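Local coordinates for 3-methylaspartate ammonia-lyase (Citrobacter amalonaticus, PDB 1KKO), which catalyses the reversible, magnesium-dependent anti elimination of ammonia from L-threo-3-methylaspartate to give mesaconate, at residues Ala6-Gly11 / Glu51-Gln56; Val64-Cys69 / Thr364-Arg369; Asp95-Leu100 / Arg114-Leu119; Met1-Ala6 / Pro99-Arg104; Phe17-Ala22 / Pro41-Val46. One frame throughout, in Å; residues are numbered along the deposited sequence.

Overall arrangement
Contacts 1, 2, 4 and 5 all involve the three-stranded antiparallel sheet of the N-terminal domain. Contact 1 pairs two of its strands; contact 2, centred about 9 Å away, joins the third strand to a barrel helix and is linked to contact 1 by S54 OG and D68 OD1, 2.7 Å apart. Contact 3 pairs helices 86-101 and 110-118, and contact 4 ties the end of the first to the start of strand 3-18. Contact 5 lies near that strand's other end, its centre about 36 Å from that of contact 4. In contact 2 the S367 side chain is about 7 Å from that of substrate-binding T360; in contact 5 the D18 side chain is about 7 Å from that of C361.

Contact 1 (Ala6-Gly11 / Glu51-Gln56); sequences ALFTAG and ECVSVQ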
# COMPACT_ATOMS: atom_id res chain seq x y z
N ALA A 6 -23.06 0.33 -13.69
CA ALA A 6 -22.07 1.16 -13.00
C ALA A 6 -22.33 1.08 -11.49
O ALA A 6 -23.48 1.22 -11.06
CB ALA A 6 -22.14 2.58 -13.47
N LEU A 7 -21.28 0.86 -10.71
CA LEU A 7 -21.39 0.73 -9.26
C LEU A 7 -20.42 1.68 -8.59
O LEU A 7 -19.31 1.86 -9.06
CB LEU A 7 -21.03 -0.69 -8.80
CG LEU A 7 -21.89 -1.82 -9.34
CD1 LEU A 7 -21.53 -3.09 -8.58
CD2 LEU A 7 -23.34 -1.54 -9.17
N PHE A 8 -20.88 2.27 -7.49
CA PHE A 8 -20.09 3.20 -6.69
C PHE A 8 -20.02 2.68 -5.26
O PHE A 8 -21.06 2.41 -4.65
CB PHE A 8 -20.72 4.59 -6.71
CG PHE A 8 -20.77 5.21 -8.08
CD1 PHE A 8 -19.62 5.71 -8.68
CD2 PHE A 8 -21.96 5.29 -8.78
CE1 PHE A 8 -19.65 6.28 -9.94
CE2 PHE A 8 -21.99 5.85 -10.05
CZ PHE A 8 -20.83 6.35 -10.62
N THR A 9 -18.82 2.52 -4.73
CA THR A 9 -18.66 2.01 -3.37
C THR A 9 -17.69 2.86 -2.58
O THR A 9 -16.58 3.19 -3.02
CB THR A 9 -18.21 0.54 -3.38
OG1 THR A 9 -16.99 0.40 -4.07
CG2 THR A 9 -19.10 -0.29 -4.22
N ALA A 10 -18.11 3.23 -1.38
CA ALA A 10 -17.29 4.01 -0.47
C ALA A 10 -16.10 3.21 0.00
O ALA A 10 -16.19 1.99 0.17
CB ALA A 10 -18.12 4.45 0.74
N GLY A 11 -14.98 3.88 0.21
CA GLY A 11 -13.80 3.22 0.75
C GLY A 11 -12.88 4.21 1.42
O GLY A 11 -13.17 5.40 1.55
N GLU A 51 -10.80 9.31 2.31
CA GLU A 51 -11.86 8.51 1.70
C GLU A 51 -11.77 8.51 0.20
O GLU A 51 -11.18 9.41 -0.40
CB GLU A 51 -13.24 9.01 2.11
CG GLU A 51 -13.47 8.92 3.61
CD GLU A 51 -14.89 9.21 4.04
OE1 GLU A 51 -15.82 9.07 3.23
OE2 GLU A 51 -15.07 9.55 5.23
N CYS A 52 -12.34 7.48 -0.40
CA CYS A 52 -12.44 7.40 -1.84
C CYS A 52 -13.80 6.82 -2.20
O CYS A 52 -14.54 6.35 -1.35
CB CYS A 52 -11.32 6.54 -2.41
SG CYS A 52 -11.33 4.84 -1.81
N VAL A 53 -14.11 6.87 -3.48
CA VAL A 53 -15.26 6.16 -4.02
C VAL A 53 -14.78 5.34 -5.19
O VAL A 53 -14.26 5.88 -6.17
CB VAL A 53 -16.40 7.08 -4.47
CG1 VAL A 53 -17.49 6.27 -5.19
CG2 VAL A 53 -16.97 7.83 -3.29
N SER A 54 -14.92 4.02 -5.10
CA SER A 54 -14.55 3.15 -6.20
C SER A 54 -15.67 3.13 -7.23
O SER A 54 -16.84 3.03 -6.88
CB SER A 54 -14.31 1.72 -5.73
OG SER A 54 -13.14 1.59 -4.94
N VAL A 55 -15.26 3.22 -8.48
CA VAL A 55 -16.14 3.13 -9.63
C VAL A 55 -15.88 1.79 -10.30
O VAL A 55 -14.73 1.46 -10.59
CB VAL A 55 -15.81 4.25 -10.65
CG1 VAL A 55 -16.78 4.21 -11.83
CG2 VAL A 55 -15.85 5.61 -9.97
N GLN A 56 -16.92 0.99 -10.48
CA GLN A 56 -16.80 -0.26 -11.21
C GLN A 56 -17.79 -0.21 -12.36
O GLN A 56 -18.96 0.10 -12.16
CB GLN A 56 -17.11 -1.44 -10.29
CG GLN A 56 -16.10 -1.61 -9.18
CD GLN A 56 -16.39 -2.81 -8.33
OE1 GLN A 56 -15.72 -3.84 -8.46
NE2 GLN A 56 -17.40 -2.72 -7.47
O HOH W 1 -13.76 2.11 -2.26
O HOH W 2 -15.65 6.17 2.63
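T9 O is held by two donors: the backbone N of S54 at 2.8 Å, and a water that also donates to S54 OG. T9 N returns a bond to S54 O at 3.0 Å, and the same antiparallel pairing joins L7 to Q56 and G11 to C52. The G11-C52 pair is the distorted one, for C52 N reaches G11 O from well above the carbonyl plane (57°). A second water links G11 O to E51 OE1, which also accepts from A86 N. On the face carrying F8, A10, V53 and V55, the F8 ring lies alongside V55, whose CG2 meets the ring edge 3.9 Å from CE1, while V53 CG1 touches F8 CB. On the other face T9 OG1 sits 3.4 Å from S54 CB. There chi1 of 60° sets C52 SG between its own backbone N and carbonyl carbon, 3.6 Å from G11 C. This face meets the second subunit, where R404 of that chain binds S54 OG and, through its carbonyl, Q56 NE2. The F8 face is covered by helix 86-101 and L134 of helix 128-146, and strand 47-59 pairs along its far edge with strand 64-69, so it runs central in the three-stranded sheet.

Contact 2 (Val64-Cys69 / Thr364-Arg369); sequences VAVGDC and TEISAR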
# COMPACT_ATOMS: atom_id res chain seq x y z
N VAL A 64 -14.91 -6.11 -15.74
CA VAL A 64 -15.20 -5.08 -14.77
C VAL A 64 -14.07 -4.09 -14.75
O VAL A 64 -12.97 -4.38 -14.30
CB VAL A 64 -15.39 -5.65 -13.36
CG1 VAL A 64 -15.77 -4.54 -12.39
CG2 VAL A 64 -16.45 -6.73 -13.37
N ALA A 65 -14.35 -2.89 -15.25
CA ALA A 65 -13.38 -1.79 -15.26
C ALA A 65 -13.44 -1.05 -13.94
O ALA A 65 -14.51 -0.89 -13.38
CB ALA A 65 -13.68 -0.86 -16.41
N VAL A 66 -12.28 -0.60 -13.47
CA VAL A 66 -12.20 0.05 -12.17
C VAL A 66 -11.45 1.37 -12.18
O VAL A 66 -10.52 1.60 -12.98
CB VAL A 66 -11.55 -0.89 -11.11
CG1 VAL A 66 -12.34 -2.17 -10.99
CG2 VAL A 66 -10.10 -1.21 -11.45
N GLY A 67 -11.87 2.24 -11.28
CA GLY A 67 -11.21 3.51 -11.06
C GLY A 67 -11.59 4.01 -9.69
O GLY A 67 -12.63 3.64 -9.16
N ASP A 68 -10.78 4.88 -9.10
CA ASP A 68 -11.07 5.43 -7.79
C ASP A 68 -11.10 6.95 -7.77
O ASP A 68 -10.14 7.61 -8.18
CB ASP A 68 -10.03 4.98 -6.77
CG ASP A 68 -10.28 3.60 -6.22
OD1 ASP A 68 -11.41 3.12 -6.28
OD2 ASP A 68 -9.36 2.95 -5.70
N CYS A 69 -12.21 7.47 -7.28
CA CYS A 69 -12.33 8.88 -7.00
C CYS A 69 -11.54 9.15 -5.73
O CYS A 69 -11.83 8.56 -4.69
CB CYS A 69 -13.79 9.25 -6.77
SG CYS A 69 -14.89 8.84 -8.15
N THR A 364 -5.18 5.99 -4.05
CA THR A 364 -5.41 4.56 -3.86
C THR A 364 -4.52 3.69 -4.71
O THR A 364 -3.78 4.16 -5.56
CB THR A 364 -6.86 4.17 -4.18
OG1 THR A 364 -7.06 4.19 -5.61
CG2 THR A 364 -7.86 5.12 -3.58
N GLU A 365 -4.61 2.39 -4.48
CA GLU A 365 -3.85 1.43 -5.26
C GLU A 365 -4.31 1.45 -6.71
O GLU A 365 -3.50 1.31 -7.62
CB GLU A 365 -3.91 0.04 -4.63
CG GLU A 365 -5.03 -0.91 -5.05
CD GLU A 365 -6.42 -0.58 -4.56
OE1 GLU A 365 -6.69 0.56 -4.13
OE2 GLU A 365 -7.28 -1.49 -4.65
N ILE A 366 -5.61 1.63 -6.93
CA ILE A 366 -6.14 1.65 -8.29
C ILE A 366 -5.76 2.94 -9.00
O ILE A 366 -5.38 2.90 -10.16
CB ILE A 366 -7.67 1.49 -8.28
CG1 ILE A 366 -8.03 0.07 -7.85
CG2 ILE A 366 -8.26 1.82 -9.65
CD1 ILE A 366 -9.50 -0.20 -7.74
N SER A 367 -5.85 4.07 -8.33
CA SER A 367 -5.50 5.32 -9.00
C SER A 367 -4.02 5.33 -9.33
O SER A 367 -3.62 5.73 -10.42
CB SER A 367 -5.94 6.54 -8.19
OG SER A 367 -5.21 6.68 -6.97
N ALA A 368 -3.18 4.85 -8.41
CA ALA A 368 -1.75 4.79 -8.66
C ALA A 368 -1.44 3.84 -9.81
O ALA A 368 -0.63 4.17 -10.68
CB ALA A 368 -1.00 4.37 -7.42
N ARG A 369 -2.06 2.67 -9.82
CA ARG A 369 -1.81 1.70 -10.87
C ARG A 369 -2.20 2.29 -12.22
O ARG A 369 -1.51 2.10 -13.22
CB ARG A 369 -2.60 0.42 -10.56
CG ARG A 369 -2.30 -0.73 -11.45
CD ARG A 369 -2.98 -1.98 -11.01
NE ARG A 369 -4.43 -1.91 -11.15
CZ ARG A 369 -5.31 -2.15 -10.19
NH1 ARG A 369 -4.92 -2.44 -8.95
NH2 ARG A 369 -6.59 -2.08 -10.47
O HOH W 3 -9.32 1.12 -3.74
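D68 and T364 cross obliquely, bringing T364 OG1 to D68 OD2 at 2.6 Å; the hydroxyl donates to the anti lone pair of the carboxylate oxygen. I366 is set at about a right angle to D68, its CB 3.4 Å from the same OD2. I366 also stands nearly perpendicular to V66, touching V66 CG2 with CD1 at 3.9 Å, while I366 CG2 packs on the CA of G67. T364 is the N-cap of helix 365-378: its OG1 accepts from S367 N at 3.0 Å and S367 OG, also bonded to E363, accepts from T364 N, a capping box. One hydroxyl thus serves both the helix end and the strand, joining the N-terminal sheet domain to a helix of the TIM barrel, the two-domain plan of the enolase superfamily. The R369 chain bends at chi3 (67°); V66 CG2 meets its guanidinium edge in plane, 3.7 Å from NH2, and I366 CA lies over one face near the rim. D68 OD2 and E365 OE1 are 3.9 Å apart with a water close to both. Their like charges probably repel; R404 of the second subunit, salt-bridged to E365 OE2, probably offsets the charge on E365, and D68 OD1 is hydrogen-bonded to S54 OG.

Contact 3 (Asp95-Leu100 / Arg114-Leu119); sequences DHIKPL and RFFDKL
L119 CD2 presses on L100 CD1 at 3.7 Å, the two leucines meeting tip to tip, and on I97 CD1 at 3.8 Å. L119 CG is anti to its backbone N (chi1 -173°), which carries it toward both of these partners. Beside this trio the buried F116 ring fills the rest of the tight part: its CE1 lies 3.9 Å from L100 CB and 4.1 Å from I97 CG2, and the carbonyl O of L100 comes to the ring edge near CZ. I97 slides past both F116 and L119 in opposite directions. The looser side holds F115, partly exposed like L100 and L119. L100 crosses it at about a right angle and only CD1 approaches, meeting the ring edge 4.2 Å from CE2. CD2 of F115 stands 3.6 Å above the centre of the F116 ring. The inner side is closed by L134 and L138 of helix 128-146, and R104 makes a cation-pi contact with F115. The axes of the two short helical segments are 12.7 Å apart and nearly antiparallel (164°), a separation bridged mainly by apolar side chains: an antiparallel helix pair in the helical part of the enolase-type N-terminal domain.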
# COMPACT_ATOMS: atom_id res chain seq x y z
N ASP A 95 -27.40 9.00 -8.36
CA ASP A 95 -28.50 9.79 -8.93
C ASP A 95 -28.16 10.46 -10.25
O ASP A 95 -28.94 10.42 -11.20
CB ASP A 95 -28.89 10.90 -7.95
CG ASP A 95 -29.58 10.39 -6.71
OD1 ASP A 95 -29.95 9.20 -6.66
OD2 ASP A 95 -29.80 11.13 -5.73
N HIS A 96 -26.99 11.09 -10.31
CA HIS A 96 -26.65 11.95 -11.43
C HIS A 96 -25.69 11.36 -12.45
O HIS A 96 -25.65 11.81 -13.58
CB HIS A 96 -25.99 13.23 -10.91
CG HIS A 96 -26.88 14.06 -10.06
ND1 HIS A 96 -26.53 14.47 -8.79
CD2 HIS A 96 -28.10 14.60 -10.30
CE1 HIS A 96 -27.50 15.20 -8.28
NE2 HIS A 96 -28.46 15.30 -9.17
N ILE A 97 -24.88 10.39 -12.04
CA ILE A 97 -23.85 9.89 -12.92
C ILE A 97 -24.11 8.48 -13.43
O ILE A 97 -23.83 8.19 -14.59
CB ILE A 97 -22.48 10.02 -12.22
CG1 ILE A 97 -22.21 11.49 -11.84
CG2 ILE A 97 -21.37 9.48 -13.11
CD1 ILE A 97 -22.24 12.48 -13.02
N LYS A 98 -24.62 7.60 -12.58
CA LYS A 98 -24.94 6.25 -13.01
C LYS A 98 -25.72 6.20 -14.34
O LYS A 98 -25.36 5.45 -15.24
CB LYS A 98 -25.66 5.49 -11.91
CG LYS A 98 -26.00 4.04 -12.27
CD LYS A 98 -26.70 3.28 -11.14
CE LYS A 98 -26.94 4.10 -9.90
NZ LYS A 98 -26.71 3.28 -8.68
N PRO A 99 -26.80 6.99 -14.50
CA PRO A 99 -27.55 6.96 -15.76
C PRO A 99 -26.78 7.47 -16.98
O PRO A 99 -27.14 7.18 -18.12
CB PRO A 99 -28.74 7.88 -15.49
CG PRO A 99 -28.86 7.91 -14.04
CD PRO A 99 -27.44 7.86 -13.51
N LEU A 100 -25.74 8.25 -16.74
CA LEU A 100 -24.91 8.73 -17.83
C LEU A 100 -23.86 7.71 -18.22
O LEU A 100 -23.25 7.81 -19.29
CB LEU A 100 -24.25 10.05 -17.45
CG LEU A 100 -25.23 11.19 -17.18
CD1 LEU A 100 -24.54 12.44 -16.64
CD2 LEU A 100 -25.98 11.52 -18.45
N ARG A 114 -13.80 13.56 -21.97
CA ARG A 114 -14.15 14.96 -22.17
C ARG A 114 -15.56 15.28 -21.69
O ARG A 114 -15.80 16.31 -21.06
CB ARG A 114 -14.02 15.34 -23.64
CG ARG A 114 -12.60 15.52 -24.11
CD ARG A 114 -12.52 16.17 -25.49
NE ARG A 114 -12.92 15.24 -26.53
CZ ARG A 114 -12.07 14.58 -27.31
NH1 ARG A 114 -10.76 14.77 -27.19
NH2 ARG A 114 -12.52 13.72 -28.22
N PHE A 115 -16.50 14.38 -21.95
CA PHE A 115 -17.87 14.61 -21.55
C PHE A 115 -17.96 14.82 -20.05
O PHE A 115 -18.53 15.80 -19.58
CB PHE A 115 -18.79 13.47 -21.98
CG PHE A 115 -20.17 13.57 -21.42
CD1 PHE A 115 -21.12 14.37 -22.01
CD2 PHE A 115 -20.50 12.89 -20.26
CE1 PHE A 115 -22.38 14.47 -21.48
CE2 PHE A 115 -21.76 13.00 -19.73
CZ PHE A 115 -22.70 13.80 -20.35
N PHE A 116 -17.39 13.90 -19.28
CA PHE A 116 -17.45 14.04 -17.83
C PHE A 116 -16.56 15.15 -17.30
O PHE A 116 -16.84 15.69 -16.25
CB PHE A 116 -17.15 12.71 -17.14
CG PHE A 116 -18.25 11.72 -17.33
CD1 PHE A 116 -19.44 11.86 -16.66
CD2 PHE A 116 -18.12 10.68 -18.22
CE1 PHE A 116 -20.48 10.97 -16.86
CE2 PHE A 116 -19.16 9.78 -18.43
CZ PHE A 116 -20.33 9.93 -17.75
N ASP A 117 -15.51 15.50 -18.04
CA ASP A 117 -14.62 16.54 -17.56
C ASP A 117 -15.27 17.92 -17.58
O ASP A 117 -14.84 18.79 -16.83
CB ASP A 117 -13.33 16.59 -18.36
CG ASP A 117 -12.16 17.04 -17.53
OD1 ASP A 117 -11.95 16.47 -16.42
OD2 ASP A 117 -11.40 17.94 -17.90
N LYS A 118 -16.27 18.10 -18.45
CA LYS A 118 -16.94 19.39 -18.65
C LYS A 118 -18.39 19.42 -18.16
O LYS A 118 -19.06 20.45 -18.23
CB LYS A 118 -16.91 19.74 -20.13
CG LYS A 118 -15.54 20.08 -20.67
CD LYS A 118 -14.76 18.87 -21.12
CE LYS A 118 -13.90 19.20 -22.31
NZ LYS A 118 -13.37 20.61 -22.24
N LEU A 119 -18.86 18.29 -17.65
CA LEU A 119 -20.22 18.19 -17.15
C LEU A 119 -20.47 19.09 -15.94
O LEU A 119 -19.66 19.16 -15.03
CB LEU A 119 -20.48 16.74 -16.75
CG LEU A 119 -21.91 16.43 -16.35
CD1 LEU A 119 -22.86 16.58 -17.52
CD2 LEU A 119 -22.00 15.02 -15.78

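Contact 4 (Met1-Ala6 / Pro99-Arg104); sequences MKIKQA and PLLEGR
Two backbone bonds tie I3 to the 99-104 segment: I3 N donates to R104 O at 2.9 Å, and I3 O accepts from G103 N at 2.8 Å. K2 adds a CA-H...O contact to R104 O. A side-chain bond continues this attachment further along the strand. E102 stretches its chain out beyond CG, lies alongside Q5, and offers the anti lone pair of OE1 to A6 N at 3.0 Å, an almost straight bond (168°). L101 to R104 form a type II turn that begins on the last residue of helix 86-101, closed by R104 N to L101 O, with G103 at its positive-phi position. On the strand, K4 and Q5 both face I58, a classic beta bulge. Within the turn segment R104 bends back and grips L100 O side-on, NE at 2.7 Å and NH2 at 3.1 Å, both with the oxygen in the guanidinium plane. The apolar contacts belong to I3 and A6: A6 CB meets L101 CD1 at 3.9 Å, and I3 CD1 approaches L101 CD2 at 4.3 Å, with L134 and L138 of helix 128-146 backing L101. I3 CB also packs closely on a carbonyl, 3.4 Å from L101 O. K2 bends past G103, its CD close to G103 O, and sends NZ to a salt bridge with D105; Q5 OE1 bonds to T411 of the second subunit.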
# COMPACT_ATOMS: atom_id res chain seq x y z
N MSE A 1 -18.79 -1.59 -27.76
CA MSE A 1 -19.18 -2.26 -26.49
C MSE A 1 -19.65 -1.24 -25.48
O MSE A 1 -19.07 -0.16 -25.36
CB MSE A 1 -18.03 -3.05 -25.89
CG MSE A 1 -18.51 -4.06 -24.86
SE MSE A 1 -17.06 -5.04 -24.07
CE MSE A 1 -16.46 -6.02 -25.64
N LYS A 2 -20.75 -1.56 -24.81
CA LYS A 2 -21.33 -0.72 -23.78
C LYS A 2 -21.06 -1.15 -22.33
O LYS A 2 -20.77 -2.31 -22.04
CB LYS A 2 -22.85 -0.73 -23.94
CG LYS A 2 -23.38 -0.54 -25.36
CD LYS A 2 -23.07 0.82 -25.89
CE LYS A 2 -23.78 1.09 -27.22
NZ LYS A 2 -22.89 0.82 -28.38
N ILE A 3 -21.17 -0.17 -21.45
CA ILE A 3 -21.23 -0.41 -20.02
C ILE A 3 -22.63 -0.91 -19.73
O ILE A 3 -23.62 -0.29 -20.14
CB ILE A 3 -21.02 0.91 -19.26
CG1 ILE A 3 -19.60 1.42 -19.46
CG2 ILE A 3 -21.32 0.72 -17.78
CD1 ILE A 3 -19.43 2.88 -19.06
N LYS A 4 -22.71 -2.05 -19.06
CA LYS A 4 -23.99 -2.62 -18.63
C LYS A 4 -24.44 -2.05 -17.30
O LYS A 4 -25.60 -1.72 -17.12
CB LYS A 4 -23.86 -4.13 -18.49
CG LYS A 4 -24.35 -4.93 -19.67
CD LYS A 4 -24.39 -6.42 -19.36
CE LYS A 4 -23.24 -6.87 -18.50
NZ LYS A 4 -23.60 -6.88 -17.05
N GLN A 5 -23.51 -1.97 -16.35
CA GLN A 5 -23.86 -1.53 -15.01
C GLN A 5 -22.72 -0.72 -14.43
O GLN A 5 -21.57 -1.06 -14.65
CB GLN A 5 -24.13 -2.73 -14.10
CG GLN A 5 -24.69 -2.34 -12.75
CD GLN A 5 -25.39 -3.46 -12.01
OE1 GLN A 5 -25.37 -4.62 -12.45
NE2 GLN A 5 -26.01 -3.11 -10.88
N ALA A 6 -23.06 0.33 -13.69
CA ALA A 6 -22.07 1.16 -13.00
C ALA A 6 -22.33 1.08 -11.49
O ALA A 6 -23.48 1.22 -11.06
CB ALA A 6 -22.14 2.58 -13.47
N PRO A 99 -26.80 6.99 -14.50
CA PRO A 99 -27.55 6.96 -15.76
C PRO A 99 -26.78 7.47 -16.98
O PRO A 99 -27.14 7.18 -18.12
CB PRO A 99 -28.74 7.88 -15.49
CG PRO A 99 -28.86 7.91 -14.04
CD PRO A 99 -27.44 7.86 -13.51
N LEU A 100 -25.74 8.25 -16.74
CA LEU A 100 -24.91 8.73 -17.83
C LEU A 100 -23.86 7.71 -18.22
O LEU A 100 -23.25 7.81 -19.29
CB LEU A 100 -24.25 10.05 -17.45
CG LEU A 100 -25.23 11.19 -17.18
CD1 LEU A 100 -24.54 12.44 -16.64
CD2 LEU A 100 -25.98 11.52 -18.45
N LEU A 101 -23.63 6.73 -17.35
CA LEU A 101 -22.64 5.69 -17.63
C LEU A 101 -23.27 4.43 -18.21
O LEU A 101 -22.73 3.84 -19.14
CB LEU A 101 -21.91 5.31 -16.34
CG LEU A 101 -20.93 6.36 -15.82
CD1 LEU A 101 -20.56 6.03 -14.39
CD2 LEU A 101 -19.70 6.44 -16.71
N GLU A 102 -24.39 4.01 -17.65
CA GLU A 102 -25.00 2.77 -18.10
C GLU A 102 -25.47 2.96 -19.55
O GLU A 102 -26.08 3.98 -19.90
CB GLU A 102 -26.11 2.32 -17.15
CG GLU A 102 -25.50 1.97 -15.79
CD GLU A 102 -26.47 1.44 -14.77
OE1 GLU A 102 -25.99 0.84 -13.78
OE2 GLU A 102 -27.71 1.61 -14.93
N GLY A 103 -25.12 2.01 -20.40
CA GLY A 103 -25.46 2.07 -21.81
C GLY A 103 -24.46 2.84 -22.65
O GLY A 103 -24.56 2.87 -23.88
N ARG A 104 -23.49 3.47 -22.01
CA ARG A 104 -22.51 4.27 -22.73
C ARG A 104 -21.49 3.40 -23.43
O ARG A 104 -21.01 2.40 -22.87
CB ARG A 104 -21.80 5.22 -21.76
CG ARG A 104 -20.62 5.99 -22.30
CD ARG A 104 -20.14 7.05 -21.31
NE ARG A 104 -21.21 7.99 -21.04
CZ ARG A 104 -21.36 9.15 -21.66
NH1 ARG A 104 -20.46 9.56 -22.54
NH2 ARG A 104 -22.41 9.91 -21.37

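Contact 5 (Phe17-Ala22 / Pro41-Val46); sequences FDDQQA and PGFTSV
F43 has CG anti to its carbonyl carbon (chi1 -77°), which starts the ring toward the backbone of D18 and D19, while D19 has CG anti to its own N (chi1 -177°), placing the carboxyl carbon ahead of helix 20-24. D19 CB sits over one face of the F43 ring, 4.0 Å from the centroid and only 17° off the normal, a CH-pi contact. CE1 of F43 reaches the D19 backbone N at 3.4 Å, CZ lies 3.5 Å from D18 O, and the F17 carbonyl meets the ring at its edge, with F17 CB also touching CE1. V46 supplies the polar link across the contact. Its carbonyl O accepts from D19 N at 2.7 Å, the donor nearly along the C=O axis, and the CA-H of D18 approaches the same oxygen. V46 CG2 packs on A22 CB at 3.9 Å. The D19 carboxylate serves the helix: OD1 accepts from A22 N at 3.1 Å, which makes D19 the N-cap; the donor lies well above the carboxylate plane. Each carboxylate oxygen also has a partner in residues 39-40, V39 N for OD2 and T40 OG1 for OD1. The D18 side chain points away from the 41-46 loop, and its OD1 makes a salt bridge with R47. The arrangement is an Asp N-cap where strand 3-18 passes into helix 20-24, packed against the loop before strand 47-59, consistent with the N-terminal-domain loops that lie over the barrel's active site in enolase-superfamily enzymes.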
# COMPACT_ATOMS: atom_id res chain seq x y z
N PHE A 17 -7.07 13.37 5.04
CA PHE A 17 -7.30 14.76 4.65
C PHE A 17 -6.84 15.61 5.83
O PHE A 17 -7.34 15.43 6.94
CB PHE A 17 -8.77 15.03 4.40
CG PHE A 17 -9.33 14.34 3.19
CD1 PHE A 17 -8.82 14.62 1.94
CD2 PHE A 17 -10.37 13.44 3.30
CE1 PHE A 17 -9.33 14.00 0.82
CE2 PHE A 17 -10.88 12.84 2.17
CZ PHE A 17 -10.35 13.11 0.95
N ASP A 18 -5.90 16.51 5.57
CA ASP A 18 -5.38 17.40 6.60
C ASP A 18 -5.69 18.84 6.25
O ASP A 18 -5.55 19.25 5.10
CB ASP A 18 -3.87 17.27 6.68
CG ASP A 18 -3.40 16.03 7.42
OD1 ASP A 18 -4.22 15.36 8.08
OD2 ASP A 18 -2.20 15.69 7.36
N ASP A 19 -6.10 19.58 7.26
CA ASP A 19 -6.38 21.00 7.11
C ASP A 19 -5.02 21.71 7.19
O ASP A 19 -4.53 22.01 8.28
CB ASP A 19 -7.33 21.43 8.22
CG ASP A 19 -7.73 22.86 8.12
OD1 ASP A 19 -7.00 23.65 7.50
OD2 ASP A 19 -8.78 23.25 8.67
N GLN A 20 -4.39 21.92 6.04
CA GLN A 20 -3.05 22.47 5.96
C GLN A 20 -2.97 23.83 6.62
O GLN A 20 -1.97 24.14 7.28
CB GLN A 20 -2.59 22.60 4.51
CG GLN A 20 -1.11 22.82 4.37
CD GLN A 20 -0.67 22.92 2.94
OE1 GLN A 20 -1.50 23.05 2.05
NE2 GLN A 20 0.63 22.85 2.71
N GLN A 21 -4.01 24.63 6.47
CA GLN A 21 -4.00 25.96 7.05
C GLN A 21 -3.96 25.87 8.56
O GLN A 21 -3.18 26.58 9.20
CB GLN A 21 -5.22 26.76 6.61
CG GLN A 21 -5.18 28.21 7.08
CD GLN A 21 -3.99 28.96 6.52
OE1 GLN A 21 -3.10 29.39 7.26
NE2 GLN A 21 -3.96 29.11 5.20
N ALA A 22 -4.79 25.00 9.14
CA ALA A 22 -4.85 24.86 10.60
C ALA A 22 -3.52 24.36 11.14
O ALA A 22 -3.08 24.77 12.22
CB ALA A 22 -5.97 23.94 11.01
N PRO A 41 -12.78 25.28 4.89
CA PRO A 41 -14.16 24.87 4.62
C PRO A 41 -14.26 23.39 4.30
O PRO A 41 -13.43 22.87 3.57
CB PRO A 41 -14.57 25.70 3.39
CG PRO A 41 -13.52 26.73 3.20
CD PRO A 41 -12.33 26.38 4.02
N GLY A 42 -15.26 22.73 4.87
CA GLY A 42 -15.49 21.31 4.65
C GLY A 42 -14.96 20.47 5.79
O GLY A 42 -15.54 19.45 6.15
N PHE A 43 -13.85 20.91 6.39
CA PHE A 43 -13.23 20.16 7.47
C PHE A 43 -13.99 20.29 8.77
O PHE A 43 -14.33 21.40 9.20
CB PHE A 43 -11.79 20.60 7.69
CG PHE A 43 -10.82 20.08 6.67
CD1 PHE A 43 -10.02 18.98 6.95
CD2 PHE A 43 -10.69 20.71 5.44
CE1 PHE A 43 -9.12 18.51 6.02
CE2 PHE A 43 -9.80 20.24 4.51
CZ PHE A 43 -9.00 19.15 4.79
N THR A 44 -14.26 19.16 9.39
CA THR A 44 -14.87 19.16 10.72
C THR A 44 -13.84 18.80 11.79
O THR A 44 -14.11 18.95 12.97
CB THR A 44 -16.08 18.23 10.80
OG1 THR A 44 -15.76 16.96 10.22
CG2 THR A 44 -17.22 18.76 9.95
N SER A 45 -12.67 18.32 11.37
CA SER A 45 -11.53 18.09 12.27
C SER A 45 -10.28 18.50 11.50
O SER A 45 -10.32 18.54 10.27
CB SER A 45 -11.39 16.63 12.69
OG SER A 45 -12.49 16.20 13.47
N VAL A 46 -9.18 18.78 12.18
CA VAL A 46 -7.97 19.17 11.48
C VAL A 46 -7.46 18.02 10.60
O VAL A 46 -6.94 18.25 9.50
CB VAL A 46 -6.88 19.68 12.45
CG1 VAL A 46 -5.59 19.95 11.72
CG2 VAL A 46 -7.35 20.98 13.12